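Local coordinates for adenylyl-sulfate kinase 1, chloroplastic (Arabidopsis thaliana, PDB 3UIE), which catalyses the ATP-dependent 3'-phosphorylation of adenosine 5'-phosphosulfate to 3'-phosphoadenylyl sulfate, the activated sulfate of plant sulfur metabolism, at residues 20-24 / 53-57; 26-32 / 100-106; 124-130 / 169-175. All blocks are in the same frame, centred on the assembly; numbering follows the deposited sequence.

Contact 1. Residues 20-24 / 53-57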
loop_
_atom_site.group_PDB
_atom_site.type_symbol
_atom_site.label_atom_id
_atom_site.label_comp_id
_atom_site.label_asym_id
_atom_site.label_seq_id
_atom_site.Cartn_x
_atom_site.Cartn_y
_atom_site.Cartn_z
ATOM N N LEU A 20 -2.179 -19.352 0.024
ATOM C CA LEU A 20 -1.381 -19.308 -1.194
ATOM C C LEU A 20 0.112 -19.073 -0.891
ATOM O O LEU A 20 0.977 -19.743 -1.460
ATOM C CB LEU A 20 -1.921 -18.223 -2.129
ATOM C CG LEU A 20 -1.301 -18.070 -3.507
ATOM C CD1 LEU A 20 -1.321 -19.411 -4.236
ATOM C CD2 LEU A 20 -2.077 -17.033 -4.293
ATOM N N LEU A 21 0.401 -18.125 -0.001
ATOM C CA LEU A 21 1.780 -17.734 0.314
ATOM C C LEU A 21 2.427 -18.596 1.388
ATOM O O LEU A 21 3.632 -18.501 1.600
ATOM C CB LEU A 21 1.837 -16.278 0.793
ATOM C CG LEU A 21 1.393 -15.229 -0.225
ATOM C CD1 LEU A 21 1.288 -13.871 0.435
ATOM C CD2 LEU A 21 2.380 -15.194 -1.364
ATOM N N ASP A 22 1.629 -19.404 2.079
ATOM C CA ASP A 22 2.103 -20.134 3.267
ATOM C C ASP A 22 2.790 -19.243 4.317
ATOM O O ASP A 22 3.898 -19.544 4.790
ATOM C CB ASP A 22 3.011 -21.305 2.881
ATOM C CG ASP A 22 3.196 -22.304 4.029
ATOM O OD1 ASP A 22 2.367 -22.323 4.970
ATOM O OD2 ASP A 22 4.167 -23.082 3.981
ATOM N N GLN A 23 2.127 -18.148 4.679
ATOM C CA GLN A 23 2.592 -17.260 5.749
ATOM C C GLN A 23 1.401 -16.438 6.208
ATOM O O GLN A 23 0.335 -16.495 5.594
ATOM C CB GLN A 23 3.681 -16.314 5.248
ATOM C CG GLN A 23 3.174 -15.355 4.143
ATOM C CD GLN A 23 4.311 -14.588 3.487
ATOM O OE1 GLN A 23 5.306 -15.176 3.073
ATOM N NE2 GLN A 23 4.155 -13.272 3.372
ATOM N N LYS A 24 1.591 -15.666 7.273
ATOM C CA LYS A 24 0.550 -14.778 7.765
ATOM C C LYS A 24 0.936 -13.319 7.560
ATOM O O LYS A 24 2.072 -12.922 7.847
ATOM C CB LYS A 24 0.263 -15.055 9.247
ATOM C CG LYS A 24 -0.381 -16.418 9.453
ATOM C CD LYS A 24 -0.828 -16.626 10.876
ATOM C CE LYS A 24 -1.376 -18.028 11.066
ATOM N NZ LYS A 24 -0.314 -19.068 10.964
ATOM N N GLY A 53 11.706 -18.320 1.696
ATOM C CA GLY A 53 10.558 -18.387 0.804
ATOM C C GLY A 53 9.369 -17.570 1.279
ATOM O O GLY A 53 8.235 -17.815 0.881
ATOM N N LYS A 54 9.616 -16.586 2.135
ATOM C CA LYS A 54 8.519 -15.741 2.613
ATOM C C LYS A 54 8.545 -14.377 1.910
ATOM O O LYS A 54 9.615 -13.826 1.645
ATOM C CB LYS A 54 8.591 -15.569 4.129
ATOM C CG LYS A 54 8.765 -16.894 4.880
ATOM C CD LYS A 54 7.571 -17.811 4.656
ATOM C CE LYS A 54 7.908 -19.257 4.960
ATOM N NZ LYS A 54 6.769 -20.170 4.650
ATOM N N LEU A 55 7.368 -13.829 1.640
ATOM C CA LEU A 55 7.261 -12.578 0.902
ATOM C C LEU A 55 7.096 -11.407 1.849
ATOM O O LEU A 55 6.111 -11.341 2.600
ATOM C CB LEU A 55 6.074 -12.631 -0.060
ATOM C CG LEU A 55 5.843 -11.399 -0.935
ATOM C CD1 LEU A 55 7.075 -11.098 -1.771
ATOM C CD2 LEU A 55 4.613 -11.611 -1.829
ATOM N N CYS A 56 8.067 -10.495 1.815
ATOM C CA CYS A 56 8.077 -9.290 2.648
ATOM C C CYS A 56 8.091 -8.067 1.753
ATOM O O CYS A 56 8.483 -8.148 0.597
ATOM C CB CYS A 56 9.335 -9.224 3.517
ATOM S SG CYS A 56 9.516 -10.564 4.656
ATOM N N TYR A 57 7.693 -6.930 2.296
ATOM C CA TYR A 57 7.839 -5.678 1.560
ATOM C C TYR A 57 8.148 -4.568 2.559
ATOM O O TYR A 57 7.455 -4.436 3.557
ATOM C CB TYR A 57 6.579 -5.346 0.765
ATOM C CG TYR A 57 6.880 -4.236 -0.211
ATOM C CD1 TYR A 57 7.633 -4.483 -1.357
ATOM C CD2 TYR A 57 6.468 -2.937 0.043
ATOM C CE1 TYR A 57 7.944 -3.451 -2.242
ATOM C CE2 TYR A 57 6.775 -1.908 -0.820
ATOM C CZ TYR A 57 7.505 -2.170 -1.963
ATOM O OH TYR A 57 7.805 -1.137 -2.815
HETATM O O HOH W 1 5.606 -16.774 -0.114
HETATM O O HOH W 2 6.168 -19.599 1.846
#
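The side-chain amide of Q23 acts like a peptide group, pairing with L55 N and O. With chi1 p and chi2 t the chain reaches across so that L55 N donates to Q23 OE1 (2.8 Å) and Q23 NE2 donates to L55 O (2.9 Å); NE2 also serves G97 O. K54 leaves its CA sideways, but two m rotamers followed by two t turn the chain back, and NZ donates to D22 O at 2.9 Å; the D22 OD2 to K54 NZ salt bridge is long (4.0 Å), and D22 OD1 is held by A200 N. The contact joins the turn after helix 14-21 to the lead-in of edge strand 56-60 in the P-loop kinase sheet, just after G53 closes helix 38-51 with a Schellman motif. L21 (m,t) and L55 (t,p) meet by CD2 atoms 4.2 Å apart, at the subunit interface, where L21 packs on L21 of the second subunit. Two waters lie within hydrogen-bonding distance of L21 O and G53 O; one accepts from K54 NZ.

Contact 2. Residues 26-32 / 100-106. With ADX (adenosine-5'-phosphosulfate), chain D.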
loop_
_atom_site.group_PDB
_atom_site.type_symbol
_atom_site.label_atom_id
_atom_site.label_comp_id
_atom_site.label_asym_id
_atom_site.label_seq_id
_atom_site.Cartn_x
_atom_site.Cartn_y
_atom_site.Cartn_z
ATOM N N CYS A 26 1.284 -9.480 8.268
ATOM C CA CYS A 26 1.504 -8.795 9.534
ATOM C C CYS A 26 2.268 -7.519 9.273
ATOM O O CYS A 26 2.722 -7.285 8.156
ATOM C CB CYS A 26 2.258 -9.692 10.526
ATOM S SG CYS A 26 3.833 -10.361 9.904
ATOM N N VAL A 27 2.390 -6.687 10.300
ATOM C CA VAL A 27 3.166 -5.459 10.197
ATOM C C VAL A 27 4.304 -5.523 11.205
ATOM O O VAL A 27 4.053 -5.710 12.391
ATOM C CB VAL A 27 2.301 -4.240 10.542
ATOM C CG1 VAL A 27 3.148 -2.975 10.498
ATOM C CG2 VAL A 27 1.095 -4.151 9.579
ATOM N N ILE A 28 5.542 -5.382 10.730
ATOM C CA ILE A 28 6.708 -5.294 11.607
ATOM C C ILE A 28 7.078 -3.824 11.632
ATOM O O ILE A 28 7.609 -3.296 10.666
ATOM C CB ILE A 28 7.903 -6.116 11.081
ATOM C CG1 ILE A 28 7.487 -7.540 10.699
ATOM C CG2 ILE A 28 9.046 -6.144 12.097
ATOM C CD1 ILE A 28 6.676 -8.269 11.719
ATOM N N TRP A 29 6.763 -3.157 12.733
ATOM C CA TRP A 29 6.927 -1.713 12.817
ATOM C C TRP A 29 8.254 -1.376 13.492
ATOM O O TRP A 29 8.384 -1.511 14.718
ATOM C CB TRP A 29 5.734 -1.067 13.568
ATOM C CG TRP A 29 5.782 0.416 13.461
ATOM C CD1 TRP A 29 6.586 1.266 14.178
ATOM C CD2 TRP A 29 5.075 1.228 12.520
ATOM N NE1 TRP A 29 6.397 2.564 13.757
ATOM C CE2 TRP A 29 5.483 2.566 12.744
ATOM C CE3 TRP A 29 4.121 0.961 11.530
ATOM C CZ2 TRP A 29 4.965 3.628 12.004
ATOM C CZ3 TRP A 29 3.617 2.022 10.796
ATOM C CH2 TRP A 29 4.041 3.338 11.039
ATOM N N VAL A 30 9.235 -0.953 12.695
ATOM C CA VAL A 30 10.578 -0.650 13.211
ATOM C C VAL A 30 10.755 0.850 13.451
ATOM O O VAL A 30 10.739 1.651 12.501
ATOM C CB VAL A 30 11.679 -1.139 12.233
ATOM C CG1 VAL A 30 13.063 -0.984 12.867
ATOM C CG2 VAL A 30 11.438 -2.580 11.842
ATOM N N THR A 31 10.917 1.218 14.719
ATOM C CA THR A 31 11.029 2.615 15.126
ATOM C C THR A 31 12.359 2.901 15.849
ATOM O O THR A 31 12.962 2.019 16.450
ATOM C CB THR A 31 9.826 3.011 16.021
ATOM O OG1 THR A 31 9.953 4.373 16.438
ATOM C CG2 THR A 31 9.758 2.111 17.264
ATOM N N GLY A 32 12.838 4.135 15.759
ATOM C CA GLY A 32 14.063 4.494 16.451
ATOM C C GLY A 32 14.620 5.776 15.882
ATOM O O GLY A 32 14.191 6.226 14.817
ATOM N N CYS A 100 4.825 -7.066 6.187
ATOM C CA CYS A 100 5.148 -5.685 5.850
ATOM C C CYS A 100 6.066 -5.081 6.900
ATOM O O CYS A 100 5.701 -5.012 8.072
ATOM C CB CYS A 100 3.854 -4.858 5.752
ATOM S SG CYS A 100 4.133 -3.168 5.190
ATOM N N ILE A 101 7.260 -4.656 6.482
ATOM C CA ILE A 101 8.229 -4.087 7.406
ATOM C C ILE A 101 8.237 -2.575 7.245
ATOM O O ILE A 101 8.608 -2.069 6.195
ATOM C CB ILE A 101 9.638 -4.617 7.108
ATOM C CG1 ILE A 101 9.643 -6.153 7.148
ATOM C CG2 ILE A 101 10.665 -4.012 8.104
ATOM C CD1 ILE A 101 10.872 -6.766 6.487
ATOM N N ALA A 102 7.786 -1.858 8.270
ATOM C CA ALA A 102 7.770 -0.405 8.200
ATOM C C ALA A 102 8.959 0.138 8.961
ATOM O O ALA A 102 9.153 -0.179 10.129
ATOM C CB ALA A 102 6.458 0.147 8.766
ATOM N N SER A 103 9.770 0.946 8.297
ATOM C CA SER A 103 10.999 1.473 8.895
ATOM C C SER A 103 10.983 2.995 8.855
ATOM O O SER A 103 11.391 3.580 7.865
ATOM C CB SER A 103 12.214 0.933 8.131
ATOM O OG SER A 103 13.431 1.572 8.511
ATOM N N LEU A 104 10.476 3.618 9.910
ATOM C CA LEU A 104 10.286 5.062 9.973
ATOM C C LEU A 104 10.721 5.485 11.359
ATOM O O LEU A 104 10.532 4.730 12.313
ATOM C CB LEU A 104 8.797 5.387 9.869
ATOM C CG LEU A 104 8.002 5.751 8.628
ATOM C CD1 LEU A 104 7.863 4.569 7.684
ATOM C CD2 LEU A 104 6.633 6.228 9.088
ATOM N N ILE A 105 11.284 6.687 11.490
ATOM C CA ILE A 105 11.622 7.195 12.823
ATOM C C ILE A 105 10.404 7.109 13.737
ATOM O O ILE A 105 10.501 6.654 14.876
ATOM C CB ILE A 105 12.164 8.644 12.779
ATOM C CG1 ILE A 105 13.478 8.690 11.999
ATOM C CG2 ILE A 105 12.369 9.189 14.204
ATOM C CD1 ILE A 105 14.051 10.097 11.825
ATOM N N SER A 106 9.256 7.533 13.211
ATOM C CA SER A 106 7.966 7.488 13.923
ATOM C C SER A 106 8.095 7.818 15.407
ATOM O O SER A 106 7.861 6.970 16.261
ATOM C CB SER A 106 7.258 6.141 13.710
ATOM O OG SER A 106 8.136 5.042 13.893
HETATM S SB ADX D . 9.174 10.451 10.613
HETATM O O1B ADX D . 8.182 11.190 9.884
HETATM O O2B ADX D . 9.438 11.148 11.893
HETATM O O3B ADX D . 8.713 9.082 10.923
HETATM P PA ADX D . 10.815 9.497 8.584
HETATM O O1A ADX D . 9.628 9.406 7.661
HETATM O O2A ADX D . 11.357 8.125 8.955
HETATM O O3A ADX D . 10.477 10.399 9.856
HETATM O "O5'" ADX D . 11.927 10.310 7.817
HETATM C "C5'" ADX D . 13.231 10.331 8.314
HETATM C "C4'" ADX D . 14.264 10.608 7.351
HETATM O "O4'" ADX D . 14.105 11.934 6.860
HETATM C "C3'" ADX D . 15.585 10.535 8.028
HETATM O "O3'" ADX D . 16.375 9.602 7.361
HETATM C "C2'" ADX D . 16.199 11.784 7.838
HETATM O "O2'" ADX D . 17.257 11.548 6.969
HETATM C "C1'" ADX D . 15.256 12.675 7.129
HETATM N N9 ADX D . 15.014 13.897 7.847
HETATM C C8 ADX D . 14.998 15.140 7.314
HETATM N N7 ADX D . 14.658 16.020 8.272
HETATM C C5 ADX D . 14.458 15.333 9.417
HETATM C C6 ADX D . 14.100 15.699 10.730
HETATM N N6 ADX D . 13.849 17.069 11.045
HETATM N N1 ADX D . 13.990 14.746 11.689
HETATM C C2 ADX D . 14.215 13.455 11.393
HETATM N N3 ADX D . 14.559 13.072 10.142
HETATM C C4 ADX D . 14.684 13.977 9.146
#
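Strands 26-31 and 99-103 run side by side, and their facing peptide groups alternate as donor and acceptor. C100 N donates to C26 O (2.9 Å), I28 N to C100 O (2.7 Å), A102 N to I28 O (2.8 Å) and V30 N to A102 O (2.7 Å); L104 N to V30 O, longer at 3.3 Å, continues the series. V27 and W29 turn theirs the other way, V27 to D123 and V125, W29 to V125 and V127 of strand 124-129. These are central parallel strands of a P-loop NTPase sheet, whose C-terminal ends carry the active site: after strand 26-31 comes the ATP-binding loop beginning at G32, whose O accepts from K38 NZ, and after 99-103 comes the substrate loop. In that loop I105 N donates to ADX O2A (2.9 Å) and S106 N to ADX O3B (2.8 Å), so backbone amides hold the phosphate and sulfate; R65, R79, N82 and K142 add further bonds. S106, the phosphoserine intermediate by similarity, has OG donating to L104 O (2.9 Å) and accepting from W29 NE1 (3.0 Å), at the indole edge. T31 OG1 donates to I105 O (2.8 Å) and is also hydrogen-bonded to Y163 OH. Over one face of the indole, A102 CB makes a CH-pi contact 4.2 Å from the centroid of the W29 six-membered ring.

Contact 3. Residues 124-130 / 169-175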
loop_
_atom_site.group_PDB
_atom_site.type_symbol
_atom_site.label_atom_id
_atom_site.label_comp_id
_atom_site.label_asym_id
_atom_site.label_seq_id
_atom_site.Cartn_x
_atom_site.Cartn_y
_atom_site.Cartn_z
ATOM N N PHE A 124 0.570 -6.751 14.787
ATOM C CA PHE A 124 1.445 -5.585 14.799
ATOM C C PHE A 124 2.603 -5.849 15.750
ATOM O O PHE A 124 2.405 -6.000 16.953
ATOM C CB PHE A 124 0.656 -4.357 15.242
ATOM C CG PHE A 124 1.419 -3.067 15.160
ATOM C CD1 PHE A 124 1.350 -2.294 14.017
ATOM C CD2 PHE A 124 2.173 -2.607 16.239
ATOM C CE1 PHE A 124 2.013 -1.095 13.926
ATOM C CE2 PHE A 124 2.844 -1.399 16.156
ATOM C CZ PHE A 124 2.756 -0.641 14.982
ATOM N N VAL A 125 3.807 -5.936 15.201
ATOM C CA VAL A 125 4.989 -6.257 15.984
ATOM C C VAL A 125 5.873 -5.035 16.042
ATOM O O VAL A 125 6.546 -4.705 15.066
ATOM C CB VAL A 125 5.774 -7.412 15.351
ATOM C CG1 VAL A 125 6.986 -7.787 16.231
ATOM C CG2 VAL A 125 4.845 -8.615 15.129
ATOM N N GLU A 126 5.874 -4.360 17.188
ATOM C CA GLU A 126 6.648 -3.132 17.332
ATOM C C GLU A 126 8.085 -3.471 17.700
ATOM O O GLU A 126 8.341 -4.123 18.708
ATOM C CB GLU A 126 6.004 -2.244 18.396
ATOM C CG GLU A 126 6.536 -0.826 18.456
ATOM C CD GLU A 126 5.702 0.050 19.372
ATOM O OE1 GLU A 126 4.915 -0.508 20.163
ATOM O OE2 GLU A 126 5.824 1.295 19.291
ATOM N N VAL A 127 9.018 -3.009 16.880
ATOM C CA VAL A 127 10.428 -3.327 17.030
ATOM C C VAL A 127 11.201 -2.041 17.316
ATOM O O VAL A 127 11.203 -1.132 16.495
ATOM C CB VAL A 127 10.974 -3.999 15.743
ATOM C CG1 VAL A 127 12.465 -4.258 15.856
ATOM C CG2 VAL A 127 10.212 -5.294 15.468
ATOM N N PHE A 128 11.814 -1.952 18.501
ATOM C CA PHE A 128 12.510 -0.735 18.913
ATOM C C PHE A 128 14.003 -0.902 18.682
ATOM O O PHE A 128 14.627 -1.810 19.239
ATOM C CB PHE A 128 12.242 -0.461 20.410
ATOM C CG PHE A 128 12.914 0.781 20.956
ATOM C CD1 PHE A 128 13.129 1.900 20.163
ATOM C CD2 PHE A 128 13.331 0.820 22.283
ATOM C CE1 PHE A 128 13.740 3.032 20.685
ATOM C CE2 PHE A 128 13.952 1.948 22.805
ATOM C CZ PHE A 128 14.159 3.059 22.002
ATOM N N MET A 129 14.581 -0.023 17.863
ATOM C CA MET A 129 16.028 0.044 17.736
ATOM C C MET A 129 16.573 0.861 18.912
ATOM O O MET A 129 16.693 2.089 18.841
ATOM C CB MET A 129 16.436 0.672 16.407
ATOM C CG MET A 129 15.845 -0.038 15.162
ATOM S SD MET A 129 16.083 -1.837 15.176
ATOM C CE MET A 129 17.855 -1.938 14.918
ATOM N N ASP A 130 16.893 0.163 19.993
ATOM C CA ASP A 130 17.267 0.789 21.255
ATOM C C ASP A 130 18.740 1.204 21.236
ATOM O O ASP A 130 19.563 0.618 21.927
ATOM C CB ASP A 130 17.004 -0.207 22.388
ATOM C CG ASP A 130 17.180 0.402 23.771
ATOM O OD1 ASP A 130 17.296 1.644 23.886
ATOM O OD2 ASP A 130 17.194 -0.381 24.743
ATOM N N CYS A 169 7.041 -2.709 23.729
ATOM C CA CYS A 169 7.171 -3.243 22.372
ATOM C C CYS A 169 7.443 -4.735 22.432
ATOM O O CYS A 169 7.882 -5.252 23.467
ATOM C CB CYS A 169 8.265 -2.514 21.604
ATOM S SG CYS A 169 9.889 -2.674 22.307
ATOM N N GLU A 170 7.164 -5.420 21.327
ATOM C CA GLU A 170 7.328 -6.863 21.238
ATOM C C GLU A 170 8.806 -7.240 21.190
ATOM O O GLU A 170 9.207 -8.267 21.728
ATOM C CB GLU A 170 6.623 -7.399 19.985
ATOM C CG GLU A 170 5.111 -7.547 20.102
ATOM C CD GLU A 170 4.361 -6.229 20.139
ATOM O OE1 GLU A 170 4.907 -5.207 19.684
ATOM O OE2 GLU A 170 3.206 -6.213 20.621
ATOM N N ILE A 171 9.612 -6.414 20.530
ATOM C CA ILE A 171 11.027 -6.721 20.364
ATOM C C ILE A 171 11.864 -5.465 20.535
ATOM O O ILE A 171 11.545 -4.428 19.964
ATOM C CB ILE A 171 11.320 -7.297 18.955
ATOM C CG1 ILE A 171 10.439 -8.500 18.659
ATOM C CG2 ILE A 171 12.787 -7.708 18.829
ATOM C CD1 ILE A 171 10.657 -9.060 17.231
ATOM N N SER A 172 12.910 -5.548 21.355
ATOM C CA SER A 172 13.869 -4.457 21.479
ATOM C C SER A 172 15.231 -4.925 20.981
ATOM O O SER A 172 15.705 -5.984 21.379
ATOM C CB SER A 172 13.980 -3.990 22.934
ATOM O OG SER A 172 14.767 -2.820 23.023
ATOM N N LEU A 173 15.862 -4.132 20.119
ATOM C CA LEU A 173 17.130 -4.531 19.504
ATOM C C LEU A 173 18.219 -3.500 19.722
ATOM O O LEU A 173 17.935 -2.320 19.929
ATOM C CB LEU A 173 16.949 -4.754 17.992
ATOM C CG LEU A 173 15.944 -5.816 17.543
ATOM C CD1 LEU A 173 15.769 -5.711 16.030
ATOM C CD2 LEU A 173 16.428 -7.191 17.922
ATOM N N GLY A 174 19.470 -3.951 19.680
ATOM C CA GLY A 174 20.585 -3.030 19.560
ATOM C C GLY A 174 21.172 -2.570 20.877
ATOM O O GLY A 174 22.239 -1.955 20.894
ATOM N N ARG A 175 20.473 -2.844 21.973
ATOM C CA ARG A 175 20.990 -2.512 23.296
ATOM C C ARG A 175 22.010 -3.570 23.685
ATOM O O ARG A 175 21.672 -4.740 23.887
ATOM C CB ARG A 175 19.862 -2.420 24.326
ATOM C CG ARG A 175 20.317 -2.158 25.756
ATOM C CD ARG A 175 21.116 -0.870 25.883
ATOM N NE ARG A 175 20.351 0.309 25.496
ATOM C CZ ARG A 175 20.748 1.556 25.722
ATOM N NH1 ARG A 175 21.896 1.782 26.352
ATOM N NH2 ARG A 175 19.992 2.575 25.330
#
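Short strand 171-173 is an outermost strand of the parallel P-loop kinase sheet and pairs with strand 124-129, their axes 4.7 Å apart and 19° from parallel. The residues most buried by the contact, D130 and L173, lie at or just past the C-terminal ends of the two strands. L173 is held through its backbone, with its N donating to F128 O (2.8 Å) and its O accepting from D130 N (2.7 Å). On the face shared with V127 and M129, L173 CD1 sits 3.6 Å from V127 CG1 and 4.0 Å from M129 SD; helices 38-51 and 181-195 cover this face through L41 and M184. E170 comes next, ahead of the strand. Its m,p side chain folds back so that OE1 accepts from E126 N at 2.8 Å, taking the place of a main-chain acceptor, while OE2 forms a salt bridge with R116. Beyond it the usual pairing starts with I171 N to E126 O (3.2 Å) and F128 N to I171 O (2.9 Å). D130 points at the opposite segment past the strand end, where G174 makes the turn with positive phi, and its carboxylate forms a salt bridge with the poorly ordered R175: R175 NH2 donates to D130 OD1 at 3.2 Å.

How the contacts relate
All three contacts reach one parallel sheet of order 56-60, 99-103, 26-31, 124-129, 171-173, contact 1 only through the start of strand 56-60. Contact 2 is its fully buried centre; contacts 1 and 3 lie at its two edges, partly buried. Each edge contact touches contact 2: Y57 O lies 2.9 Å from I101 N, and W29 O 2.7 Å from V127 N, both probable hydrogen bonds. Contacts 2 and 3 are built on strand-to-strand backbone pairing, but the central one ends in a substrate-binding loop, the outer in a salt bridge near the surface. Contact 1, far from the nucleotide and substrate sites, relies on side-chain-to-backbone bonds and water, and alone borders the second subunit.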